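Local coordinates for PKS_KS domain-containing protein (Photorhabdus luminescens subsp. laumondii, PDB 6SMO) that probably acts as a ketosynthase of the beta-ketoacyl-ACP synthase family and holds a pentaoxo-dodecanal chain in its pocket, at residues 29-34 and 381-386; 101-106 and 262-267; 111-116 and 266-271; 169-174 and 182-187; 215-220 and 374-379. All blocks are in the same frame, centred on the assembly; numbering follows the deposited sequence.

Interaction 1 of 5, residues 29-34 and 381-386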
# COMPACT_ATOMS: atom_id res chain seq x y z
N VAL B 29 -21.32 3.50 -10.91
CA VAL B 29 -19.97 3.65 -11.52
C VAL B 29 -19.84 2.66 -12.68
O VAL B 29 -20.23 1.49 -12.50
CB VAL B 29 -18.86 3.44 -10.47
CG1 VAL B 29 -17.47 3.71 -11.03
CG2 VAL B 29 -19.10 4.27 -9.22
N VAL B 30 -19.31 3.12 -13.82
CA VAL B 30 -19.16 2.30 -15.07
C VAL B 30 -17.75 2.50 -15.64
O VAL B 30 -17.20 3.61 -15.50
CB VAL B 30 -20.25 2.63 -16.10
CG1 VAL B 30 -21.60 2.07 -15.69
CG2 VAL B 30 -20.34 4.12 -16.39
N VAL B 31 -17.22 1.45 -16.28
CA VAL B 31 -15.89 1.44 -16.96
C VAL B 31 -16.11 1.82 -18.43
O VAL B 31 -16.79 1.06 -19.14
CB VAL B 31 -15.20 0.07 -16.83
CG1 VAL B 31 -13.77 0.11 -17.36
CG2 VAL B 31 -15.22 -0.46 -15.41
N THR B 32 -15.55 2.96 -18.86
CA THR B 32 -15.74 3.54 -20.22
C THR B 32 -14.46 3.37 -21.07
O THR B 32 -14.59 3.45 -22.30
CB THR B 32 -16.14 5.01 -20.15
OG1 THR B 32 -15.24 5.68 -19.26
CG2 THR B 32 -17.57 5.20 -19.67
N GLY B 33 -13.30 3.17 -20.44
CA GLY B 33 -12.00 3.06 -21.13
C GLY B 33 -11.08 2.05 -20.46
O GLY B 33 -11.09 1.96 -19.21
N LEU B 34 -10.30 1.32 -21.26
CA LEU B 34 -9.30 0.31 -20.81
C LEU B 34 -7.95 0.61 -21.47
O LEU B 34 -7.93 0.88 -22.69
CB LEU B 34 -9.77 -1.09 -21.18
CG LEU B 34 -11.06 -1.57 -20.51
CD1 LEU B 34 -11.48 -2.92 -21.05
CD2 LEU B 34 -10.91 -1.63 -19.00
N ALA B 381 -8.84 -7.23 -18.08
CA ALA B 381 -9.21 -8.54 -18.68
C ALA B 381 -10.66 -8.88 -18.33
O ALA B 381 -11.39 -9.37 -19.22
CB ALA B 381 -8.26 -9.61 -18.21
N LEU B 382 -11.06 -8.64 -17.08
CA LEU B 382 -12.42 -8.90 -16.54
C LEU B 382 -13.45 -8.07 -17.33
O LEU B 382 -14.52 -8.63 -17.67
CB LEU B 382 -12.45 -8.56 -15.05
CG LEU B 382 -13.82 -8.61 -14.37
CD1 LEU B 382 -14.51 -9.94 -14.62
CD2 LEU B 382 -13.69 -8.35 -12.88
N CYS B 383 -13.15 -6.80 -17.59
CA CYS B 383 -14.03 -5.85 -18.33
C CYS B 383 -14.22 -6.34 -19.77
O CYS B 383 -15.36 -6.27 -20.26
CB CYS B 383 -13.46 -4.44 -18.30
SG CYS B 383 -13.49 -3.69 -16.65
N LEU B 384 -13.14 -6.82 -20.41
CA LEU B 384 -13.16 -7.37 -21.79
C LEU B 384 -13.96 -8.68 -21.83
O LEU B 384 -14.67 -8.91 -22.83
CB LEU B 384 -11.72 -7.60 -22.26
CG LEU B 384 -10.90 -6.33 -22.51
CD1 LEU B 384 -9.41 -6.65 -22.58
CD2 LEU B 384 -11.35 -5.63 -23.79
N GLU B 385 -13.84 -9.51 -20.78
CA GLU B 385 -14.54 -10.82 -20.65
C GLU B 385 -16.06 -10.60 -20.63
O GLU B 385 -16.77 -11.33 -21.35
CB GLU B 385 -14.09 -11.56 -19.40
CG GLU B 385 -12.79 -12.32 -19.58
CD GLU B 385 -12.29 -13.01 -18.32
OE1 GLU B 385 -12.09 -12.31 -17.31
OE2 GLU B 385 -12.11 -14.24 -18.34
N ILE B 386 -16.53 -9.63 -19.83
CA ILE B 386 -17.98 -9.30 -19.67
C ILE B 386 -18.51 -8.72 -20.99
O ILE B 386 -19.62 -9.11 -21.40
CB ILE B 386 -18.20 -8.34 -18.48
CG1 ILE B 386 -17.91 -9.04 -17.14
CG2 ILE B 386 -19.61 -7.75 -18.50
CD1 ILE B 386 -17.72 -8.09 -15.98
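Val-31 and Leu-34 lean on Cys-383 and Leu-384 where the strand 29-37 of this thiolase fold meets the buried helix 372-388. The short axes cross at 117°, and no hydrogen bond joins them. Residues three apart face the same helix because Thr-32 and Gly-33 form a classic beta bulge opposite Ile-268, shifting the alternation of the strand by one residue. Val-31 presents a branched end: CG1 and CG2 both lie 3.9 Å from Cys-383 SG. The sulfur reaches this fork because chi1 of Cys-383 (-67°) sets it beside its own backbone N, opposite the carbonyl carbon. A small, apolar thiol suits a place also lined by Leu-267 and Met-437. Leu-34 holds CG opposite its carbonyl carbon and extends from there (chi2 175°), which carries both methyls to the helix. CD2 approaches the cysteine at CB, 3.9 Å away. The side chains of Leu-34 and Leu-384 run alongside each other, pointing opposite ways, and Leu-384 rests further on Phe-47 and Trp-48 of helix 44-53. Leu-34 CD1 touches both helix residues, 3.7 Å from Cys-383 CB and 3.8 Å from Leu-384 CG.

Interaction 2 of 5, residues 101-106 and 262-267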
# COMPACT_ATOMS: atom_id res chain seq x y z
N LEU B 101 2.18 5.89 -17.88
CA LEU B 101 1.95 6.92 -18.93
C LEU B 101 1.40 6.26 -20.20
O LEU B 101 0.51 6.87 -20.84
CB LEU B 101 3.25 7.68 -19.22
CG LEU B 101 3.37 9.05 -18.55
CD1 LEU B 101 3.57 8.91 -17.05
CD2 LEU B 101 4.51 9.86 -19.17
N ASP B 102 1.91 5.08 -20.56
CA ASP B 102 1.52 4.33 -21.79
C ASP B 102 0.07 3.83 -21.64
O ASP B 102 -0.72 4.04 -22.57
CB ASP B 102 2.47 3.17 -22.06
CG ASP B 102 3.88 3.60 -22.45
OD1 ASP B 102 4.04 4.74 -22.92
OD2 ASP B 102 4.81 2.79 -22.26
N ALA B 103 -0.24 3.19 -20.50
CA ALA B 103 -1.57 2.61 -20.19
C ALA B 103 -2.62 3.72 -20.10
O ALA B 103 -3.73 3.52 -20.63
CB ALA B 103 -1.49 1.82 -18.90
N ALA B 104 -2.28 4.84 -19.46
CA ALA B 104 -3.16 6.02 -19.28
C ALA B 104 -3.53 6.61 -20.65
O ALA B 104 -4.72 6.94 -20.85
CB ALA B 104 -2.49 7.05 -18.41
N GLU B 105 -2.56 6.71 -21.56
CA GLU B 105 -2.73 7.25 -22.94
C GLU B 105 -3.73 6.37 -23.70
O GLU B 105 -4.64 6.93 -24.34
CB GLU B 105 -1.39 7.33 -23.66
CG GLU B 105 -1.45 8.02 -25.01
CD GLU B 105 -1.98 9.45 -24.97
OE1 GLU B 105 -1.51 10.23 -24.12
OE2 GLU B 105 -2.86 9.77 -25.79
N MET B 106 -3.56 5.04 -23.62
CA MET B 106 -4.43 4.03 -24.30
C MET B 106 -5.84 4.08 -23.71
O MET B 106 -6.80 4.00 -24.50
CB MET B 106 -3.85 2.62 -24.13
CG MET B 106 -2.60 2.39 -24.94
SD MET B 106 -1.78 0.83 -24.52
CE MET B 106 -0.65 0.70 -25.91
N GLU B 262 5.97 -7.96 -14.60
CA GLU B 262 5.83 -6.48 -14.63
C GLU B 262 4.64 -6.11 -15.52
O GLU B 262 4.13 -7.01 -16.22
CB GLU B 262 7.12 -5.81 -15.12
CG GLU B 262 7.52 -6.22 -16.53
CD GLU B 262 8.77 -5.53 -17.07
OE1 GLU B 262 9.16 -5.83 -18.21
OE2 GLU B 262 9.36 -4.70 -16.34
N GLY B 263 4.20 -4.85 -15.47
CA GLY B 263 3.12 -4.32 -16.32
C GLY B 263 2.31 -3.25 -15.61
O GLY B 263 2.71 -2.82 -14.51
N CYS B 264 1.20 -2.83 -16.23
CA CYS B 264 0.28 -1.78 -15.73
C CYS B 264 -1.12 -1.99 -16.31
O CYS B 264 -1.23 -2.35 -17.50
CB CYS B 264 0.78 -0.39 -16.09
SG CYS B 264 -0.34 0.94 -15.61
N GLY B 265 -2.15 -1.78 -15.48
CA GLY B 265 -3.57 -1.73 -15.89
C GLY B 265 -4.18 -0.40 -15.49
O GLY B 265 -3.94 0.04 -14.35
N ILE B 266 -4.92 0.24 -16.41
CA ILE B 266 -5.62 1.54 -16.17
C ILE B 266 -7.06 1.41 -16.66
O ILE B 266 -7.26 1.07 -17.85
CB ILE B 266 -4.88 2.71 -16.85
CG1 ILE B 266 -3.45 2.89 -16.31
CG2 ILE B 266 -5.68 4.00 -16.74
CD1 ILE B 266 -3.38 3.35 -14.87
N LEU B 267 -8.03 1.67 -15.77
CA LEU B 267 -9.48 1.71 -16.07
C LEU B 267 -9.98 3.15 -15.92
O LEU B 267 -9.72 3.75 -14.85
CB LEU B 267 -10.23 0.78 -15.11
CG LEU B 267 -10.04 -0.72 -15.35
CD1 LEU B 267 -8.76 -1.22 -14.71
CD2 LEU B 267 -11.23 -1.50 -14.81
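Ala-103 and, to a lesser degree, Ala-104 bring helix 95-111 down onto Cys-264 and Ile-266 of strand 263-271, with the short axes 7.6 Å apart and inclined by only 31°. Taken in order, Leu-101 comes first and turns its side chain off the strand, to pack on Ser-173 of helix 169-178. Asp-102 keeps its carboxylate on the helix's own flank, where OD2 bonds to Gln-98. Ala-103 is the main point of contact. Its CB sits 3.4 Å from Ile-266 CG1 and 3.6 Å from Cys-264 SG, touching two residues that share one face of the strand. Cys-264 offers its sulfur by setting SG opposite its backbone N (chi1 176°), while Ile-266 offers the first carbon of its longer branch. With no carbon beyond CB, a residue as small as alanine lets the helix come this near to the sheet. At Ala-104 the backbone does the touching: its N is 3.9 Å from Ile-266 CG1, and its CA 4.1 Å from Ile-266 CG2. The methyl of Ala-104 also meets Val-174 and Tyr-178. Glu-105 points outward to bond Tyr-178 OH, and Met-106 turns to Val-42. On the strand, Gly-263 has phi 147°, backbone angles that call for glycine, and Leu-267 faces the other way, onto helix 372-388. A strand with one helix on each face, the outer one running roughly along it, is the alpha/beta layering of the thiolase fold.

Interaction 3 of 5, residues 111-116 and 266-271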
# COMPACT_ATOMS: atom_id res chain seq x y z
N ALA B 111 -11.58 5.56 -24.08
CA ALA B 111 -12.75 6.20 -23.44
C ALA B 111 -13.32 7.31 -24.33
O ALA B 111 -14.51 7.65 -24.16
CB ALA B 111 -12.37 6.74 -22.08
N ASN B 112 -12.50 7.87 -25.23
CA ASN B 112 -12.85 8.99 -26.14
C ASN B 112 -13.09 10.25 -25.30
O ASN B 112 -14.13 10.91 -25.50
CB ASN B 112 -14.05 8.64 -27.04
CG ASN B 112 -14.24 9.60 -28.19
OD1 ASN B 112 -13.32 10.33 -28.56
ND2 ASN B 112 -15.43 9.61 -28.77
N LEU B 113 -12.16 10.55 -24.39
CA LEU B 113 -12.17 11.77 -23.53
C LEU B 113 -11.20 12.80 -24.12
O LEU B 113 -10.09 12.41 -24.51
CB LEU B 113 -11.78 11.39 -22.10
CG LEU B 113 -12.87 10.75 -21.25
CD1 LEU B 113 -12.29 10.13 -19.99
CD2 LEU B 113 -13.95 11.75 -20.89
N ARG B 114 -11.63 14.07 -24.16
CA ARG B 114 -10.83 15.21 -24.69
C ARG B 114 -11.10 16.44 -23.82
O ARG B 114 -12.15 16.53 -23.19
CB ARG B 114 -11.17 15.45 -26.17
CG ARG B 114 -12.65 15.60 -26.47
CD ARG B 114 -12.98 15.23 -27.91
NE ARG B 114 -14.42 15.23 -28.17
CZ ARG B 114 -15.11 16.25 -28.69
NH1 ARG B 114 -16.41 16.13 -28.89
NH2 ARG B 114 -14.50 17.38 -29.03
N PRO B 115 -10.15 17.41 -23.76
CA PRO B 115 -10.29 18.60 -22.92
C PRO B 115 -11.71 19.19 -22.82
O PRO B 115 -12.08 19.62 -21.74
CB PRO B 115 -9.35 19.59 -23.63
CG PRO B 115 -8.23 18.72 -24.14
CD PRO B 115 -8.87 17.39 -24.49
N SER B 116 -12.46 19.19 -23.93
CA SER B 116 -13.86 19.68 -24.02
C SER B 116 -14.76 18.92 -23.04
O SER B 116 -15.52 19.58 -22.30
CB SER B 116 -14.38 19.57 -25.43
OG SER B 116 -13.47 20.13 -26.36
N ILE B 266 -4.92 0.24 -16.41
CA ILE B 266 -5.62 1.54 -16.17
C ILE B 266 -7.06 1.41 -16.66
O ILE B 266 -7.26 1.07 -17.85
CB ILE B 266 -4.88 2.71 -16.85
CG1 ILE B 266 -3.45 2.89 -16.31
CG2 ILE B 266 -5.68 4.00 -16.74
CD1 ILE B 266 -3.38 3.35 -14.87
N LEU B 267 -8.03 1.67 -15.77
CA LEU B 267 -9.48 1.71 -16.07
C LEU B 267 -9.98 3.15 -15.92
O LEU B 267 -9.72 3.75 -14.85
CB LEU B 267 -10.23 0.78 -15.11
CG LEU B 267 -10.04 -0.72 -15.35
CD1 LEU B 267 -8.76 -1.22 -14.71
CD2 LEU B 267 -11.23 -1.50 -14.81
N ILE B 268 -10.65 3.69 -16.94
CA ILE B 268 -11.36 5.00 -16.88
C ILE B 268 -12.75 4.75 -16.29
O ILE B 268 -13.65 4.34 -17.05
CB ILE B 268 -11.43 5.68 -18.26
CG1 ILE B 268 -10.05 5.82 -18.92
CG2 ILE B 268 -12.14 7.03 -18.17
CD1 ILE B 268 -9.04 6.61 -18.10
N LEU B 269 -12.89 4.96 -14.98
CA LEU B 269 -14.19 4.88 -14.25
C LEU B 269 -14.87 6.26 -14.33
O LEU B 269 -14.15 7.27 -14.19
CB LEU B 269 -13.95 4.48 -12.79
CG LEU B 269 -13.03 3.28 -12.56
CD1 LEU B 269 -12.96 2.95 -11.08
CD2 LEU B 269 -13.50 2.07 -13.35
N GLU B 270 -16.18 6.29 -14.55
CA GLU B 270 -16.98 7.54 -14.50
C GLU B 270 -18.44 7.23 -14.18
O GLU B 270 -18.82 6.04 -14.20
CB GLU B 270 -16.84 8.34 -15.80
CG GLU B 270 -17.19 7.57 -17.06
CD GLU B 270 -17.04 8.39 -18.33
OE1 GLU B 270 -17.87 9.30 -18.55
OE2 GLU B 270 -16.09 8.14 -19.09
N SER B 271 -19.21 8.27 -13.86
CA SER B 271 -20.66 8.22 -13.50
C SER B 271 -21.47 7.67 -14.68
O SER B 271 -21.07 7.92 -15.84
CB SER B 271 -21.15 9.59 -13.09
OG SER B 271 -22.53 9.55 -12.75
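Ala-111 and Leu-113, on either side of Asn-112, the C-prime residue of the Schellman motif that ends helix 95-111, both settle on Ile-268 of strand 263-271. The positive phi of Asn-112 (67°) is one that asparagine tolerates better than most residues, and it turns the chain so that Leu-113 comes back over the sheet. The packed side is apolar. Ile-268 sets CG2 opposite its backbone N, and this methyl lies 3.9 Å from Ala-111 CB and 3.6 Å from Leu-113 CD1. Ala-111 CB also meets the other branch, 4.0 Å from Ile-268 CG1. Leucine suits its place because it must reach across from a loop: its side chain passes that of Ile-268 head to tail, and it also touches Ile-212 of the next strand. The solvent side is quite different. Asn-112, Arg-114, Pro-115 and Ser-116 are exposed and make no contact with the strand. Between the two regimes stands Glu-270, whose buried carboxylate is well provided for: OE1 accepts from His-274 ND1, and OE2 is hydrogen-bonded to Thr-32 OG1 and salt-bridged to Arg-278. The same arginine bonds the carbonyl oxygen of Ala-111, tying helix end to strand end. Against this charged group the leucine makes its loosest approach, Leu-113 CD1 standing 4.4 Å from Glu-270 OE2.

Interaction 4 of 5, residues 169-174 and 182-187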
# COMPACT_ATOMS: atom_id res chain seq x y z
N SER B 169 4.85 8.99 -8.37
CA SER B 169 5.38 9.53 -9.65
C SER B 169 4.35 9.29 -10.76
O SER B 169 4.10 10.23 -11.54
CB SER B 169 6.71 8.91 -10.00
OG SER B 169 7.70 9.27 -9.05
N ALA B 170 3.78 8.09 -10.80
CA ALA B 170 2.78 7.63 -11.80
C ALA B 170 1.49 8.45 -11.68
O ALA B 170 0.98 8.89 -12.73
CB ALA B 170 2.51 6.16 -11.62
N ALA B 171 1.00 8.65 -10.46
CA ALA B 171 -0.28 9.34 -10.15
C ALA B 171 -0.21 10.82 -10.57
O ALA B 171 -1.15 11.29 -11.23
CB ALA B 171 -0.61 9.20 -8.69
N THR B 172 0.87 11.52 -10.19
CA THR B 172 1.04 12.98 -10.38
C THR B 172 1.36 13.29 -11.85
O THR B 172 0.84 14.31 -12.35
CB THR B 172 2.13 13.54 -9.45
OG1 THR B 172 3.33 12.79 -9.65
CG2 THR B 172 1.73 13.48 -7.99
N SER B 173 2.18 12.47 -12.50
CA SER B 173 2.59 12.63 -13.92
C SER B 173 1.37 12.54 -14.84
O SER B 173 1.27 13.37 -15.78
CB SER B 173 3.63 11.61 -14.31
OG SER B 173 4.83 11.80 -13.58
N VAL B 174 0.47 11.58 -14.58
CA VAL B 174 -0.78 11.36 -15.36
C VAL B 174 -1.76 12.51 -15.08
O VAL B 174 -2.39 12.99 -16.05
CB VAL B 174 -1.40 9.98 -15.04
CG1 VAL B 174 -2.82 9.84 -15.59
CG2 VAL B 174 -0.53 8.85 -15.55
N MET B 182 -9.12 17.08 -9.20
CA MET B 182 -9.75 16.31 -8.09
C MET B 182 -8.68 15.41 -7.44
O MET B 182 -7.62 15.22 -8.07
CB MET B 182 -10.91 15.45 -8.62
CG MET B 182 -11.65 14.65 -7.56
SD MET B 182 -12.26 15.64 -6.18
CE MET B 182 -12.43 14.39 -4.91
N SER B 183 -8.95 14.92 -6.23
CA SER B 183 -8.08 14.02 -5.42
C SER B 183 -7.16 13.17 -6.30
O SER B 183 -7.69 12.38 -7.12
CB SER B 183 -8.91 13.14 -4.52
OG SER B 183 -8.11 12.14 -3.91
N VAL B 184 -5.85 13.32 -6.13
CA VAL B 184 -4.79 12.42 -6.69
C VAL B 184 -4.18 11.64 -5.52
O VAL B 184 -3.66 12.28 -4.59
CB VAL B 184 -3.72 13.21 -7.47
CG1 VAL B 184 -2.59 12.32 -7.95
CG2 VAL B 184 -4.33 13.96 -8.64
N SER B 185 -4.26 10.30 -5.56
CA SER B 185 -3.83 9.40 -4.46
C SER B 185 -2.94 8.27 -4.99
O SER B 185 -3.04 7.95 -6.19
CB SER B 185 -5.03 8.84 -3.73
OG SER B 185 -5.84 8.06 -4.60
N ASN B 186 -2.14 7.71 -4.09
CA ASN B 186 -1.27 6.54 -4.36
C ASN B 186 -1.47 5.54 -3.22
O ASN B 186 -0.89 5.74 -2.15
CB ASN B 186 0.21 6.90 -4.52
CG ASN B 186 1.10 5.68 -4.60
OD1 ASN B 186 2.14 5.63 -3.96
ND2 ASN B 186 0.70 4.69 -5.36
N ILE B 187 -2.33 4.55 -3.43
CA ILE B 187 -2.56 3.49 -2.41
C ILE B 187 -1.45 2.46 -2.62
O ILE B 187 -1.26 2.05 -3.75
CB ILE B 187 -3.98 2.91 -2.56
CG1 ILE B 187 -5.03 3.97 -2.23
CG2 ILE B 187 -4.16 1.67 -1.71
CD1 ILE B 187 -6.44 3.54 -2.48
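Ala-171 and Val-184 carry the apolar part of this contact, in which helix 169-178 lies against the short, weakly bonded strand 184-185. Val-184 sets CG1 opposite its backbone N (chi1 175°), which directs that methyl at the helix, 3.8 Å from Ala-171 CB. Thr-172 adds only the fringe, its CG2 being 4.5 Å from the same methyl. Alanine keeps the helix close to the strand, and a branched valine suits an extended chain. A second kind of touch is between carbon and carbonyl: Val-184 CG1 rests 3.7 Å from Ala-171 O, and Ala-171 CB is equally far from Ser-185 O. No hydrogen bond crosses between the two segments. Within the helix, Ser-173 OG donates to Ser-169 O at 2.7 Å with a C=O...O angle of 150°. Ser-173 N bonds the same oxygen from the opposite face of its plane. Thr-172 OG1 likewise turns back, to Ser-168 O. Asn-186 ND2 bonds Ile-127 O in its own chain; other polar links go to another protein, the Ketoacyl_synth_N domain-containing chain: Ser-183 OG bonds its Asp-249 and Tyr-168, and Val-184 O its His-362 and Gln-164. Within its own chain the strand lies at one edge of the sheet, and Asn-186 beside it makes backbone hydrogen bonds to that partner. Such an edge-strand interface is consistent with the way thiolase-fold ketosynthases pair into dimers.

Interaction 5 of 5, residues 215-220 and 374-379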
# COMPACT_ATOMS: atom_id res chain seq x y z
N ALA B 215 -8.26 5.25 -12.73
CA ALA B 215 -7.91 4.30 -11.65
C ALA B 215 -7.13 3.12 -12.23
O ALA B 215 -7.25 2.86 -13.44
CB ALA B 215 -9.17 3.85 -10.95
N GLY B 216 -6.36 2.43 -11.38
CA GLY B 216 -5.58 1.23 -11.75
C GLY B 216 -4.32 1.09 -10.91
O GLY B 216 -4.32 1.56 -9.75
N ALA B 217 -3.29 0.45 -11.47
CA ALA B 217 -1.98 0.23 -10.81
C ALA B 217 -0.89 -0.06 -11.85
O ALA B 217 -1.21 -0.65 -12.90
CB ALA B 217 -2.09 -0.91 -9.82
N SER B 218 0.35 0.30 -11.52
CA SER B 218 1.56 0.07 -12.33
C SER B 218 2.63 -0.59 -11.45
O SER B 218 2.74 -0.18 -10.33
CB SER B 218 2.07 1.35 -12.90
OG SER B 218 3.15 1.13 -13.77
N GLU B 219 3.35 -1.59 -11.97
CA GLU B 219 4.41 -2.28 -11.21
C GLU B 219 5.61 -2.62 -12.10
O GLU B 219 5.37 -3.05 -13.21
CB GLU B 219 3.84 -3.59 -10.69
CG GLU B 219 4.55 -4.12 -9.49
CD GLU B 219 4.39 -3.26 -8.27
OE1 GLU B 219 5.39 -2.78 -7.74
OE2 GLU B 219 3.27 -3.06 -7.87
N ALA B 220 6.84 -2.44 -11.62
CA ALA B 220 8.08 -2.81 -12.35
C ALA B 220 9.04 -3.50 -11.39
O ALA B 220 10.09 -2.94 -11.10
CB ALA B 220 8.69 -1.59 -12.97
N ALA B 374 -1.10 -6.64 -11.13
CA ALA B 374 -1.87 -7.84 -11.49
C ALA B 374 -3.37 -7.62 -11.26
O ALA B 374 -4.14 -8.08 -12.08
CB ALA B 374 -1.39 -9.02 -10.69
N ASN B 375 -3.75 -6.93 -10.19
CA ASN B 375 -5.18 -6.66 -9.91
C ASN B 375 -5.80 -5.85 -11.05
O ASN B 375 -6.88 -6.21 -11.49
CB ASN B 375 -5.37 -5.85 -8.63
CG ASN B 375 -4.77 -6.53 -7.43
OD1 ASN B 375 -4.72 -7.75 -7.36
ND2 ASN B 375 -4.32 -5.74 -6.47
N ALA B 376 -5.10 -4.80 -11.49
CA ALA B 376 -5.53 -3.85 -12.54
C ALA B 376 -5.59 -4.56 -13.90
O ALA B 376 -6.60 -4.38 -14.61
CB ALA B 376 -4.60 -2.66 -12.58
N ILE B 377 -4.55 -5.32 -14.25
CA ILE B 377 -4.43 -6.06 -15.54
C ILE B 377 -5.58 -7.08 -15.63
O ILE B 377 -6.19 -7.19 -16.71
CB ILE B 377 -3.04 -6.71 -15.70
CG1 ILE B 377 -1.92 -5.67 -15.76
CG2 ILE B 377 -3.01 -7.63 -16.92
CD1 ILE B 377 -0.55 -6.22 -15.42
N GLU B 378 -5.84 -7.80 -14.53
CA GLU B 378 -6.95 -8.79 -14.42
C GLU B 378 -8.30 -8.06 -14.46
O GLU B 378 -9.27 -8.64 -14.99
CB GLU B 378 -6.82 -9.61 -13.15
CG GLU B 378 -5.72 -10.65 -13.20
CD GLU B 378 -5.32 -11.23 -11.85
OE1 GLU B 378 -6.22 -11.47 -11.02
OE2 GLU B 378 -4.10 -11.42 -11.63
N SER B 379 -8.37 -6.84 -13.90
CA SER B 379 -9.57 -5.96 -13.91
C SER B 379 -9.86 -5.48 -15.34
O SER B 379 -11.05 -5.37 -15.69
CB SER B 379 -9.42 -4.80 -12.96
OG SER B 379 -9.69 -5.21 -11.62
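The core of the thiolase fold, where a sheet strand lies on the buried helix 372-388, is represented here by Gly-216 and Ala-217 against Ala-376. The backbones come very near, with Gly-216 CA and Ala-376 CA 5.1 Å apart, and residues of the smallest size make this possible. Ala-376 presses its methyl onto the strand itself. Its CB lies 3.6 Å from Ala-217 N and 4.1 Å from Gly-216 CA. The two methyls also meet, Ala-217 CB and Ala-376 CB being 4.1 Å apart. Gly-216 suits its place chiefly by its backbone angles, with a phi of 150° that glycine adopts readily; its closeness to the helix is secondary. Along the helix, Ser-379 OG donates to Asn-375 O at 3.0 Å, arriving from above the carbonyl plane at a C=O...O angle of 139°. Ser-379 N bonds that oxygen from the opposite face, and one carbonyl thus accepts both the amide and the hydroxyl of the serine. Nearby polar groups look to the ligand pocket: Asn-375 ND2 bonds Cys-191 O, and the Glu-219 carboxylate holds the backbone N atoms of Ala-130 and Ile-131, all three of them pocket residues. Strand 212-219 runs between 123-128 and 263-271 in the sheet. Helix 95-111 meets Ser-218 on the face away from Ala-376, while helix 193-206 lies beside helix 372-388, touching both Ala-215 and Ser-379.

Overall arrangement
All five contacts reach one mixed sheet. Interactions 2 and 3 share strand 263-271, which lies between strand 29-37 of interaction 1 and strand 212-219 of interaction 5. Helix 372-388 serves interactions 1 and 5 on one face, while helix 95-111 serves interaction 2 on the other; interaction 3 follows where that helix ends. The centres of interactions 2 and 5 are about 8 Å apart, those of 1 and 4 about 21 Å. Along the chain, interaction 1 encloses the rest, 4 closes before 5 opens, and 2 and 3 cross 5. The sheet thus connects the partner-chain interface at interaction 4 with the core near the ligand pocket at interaction 5.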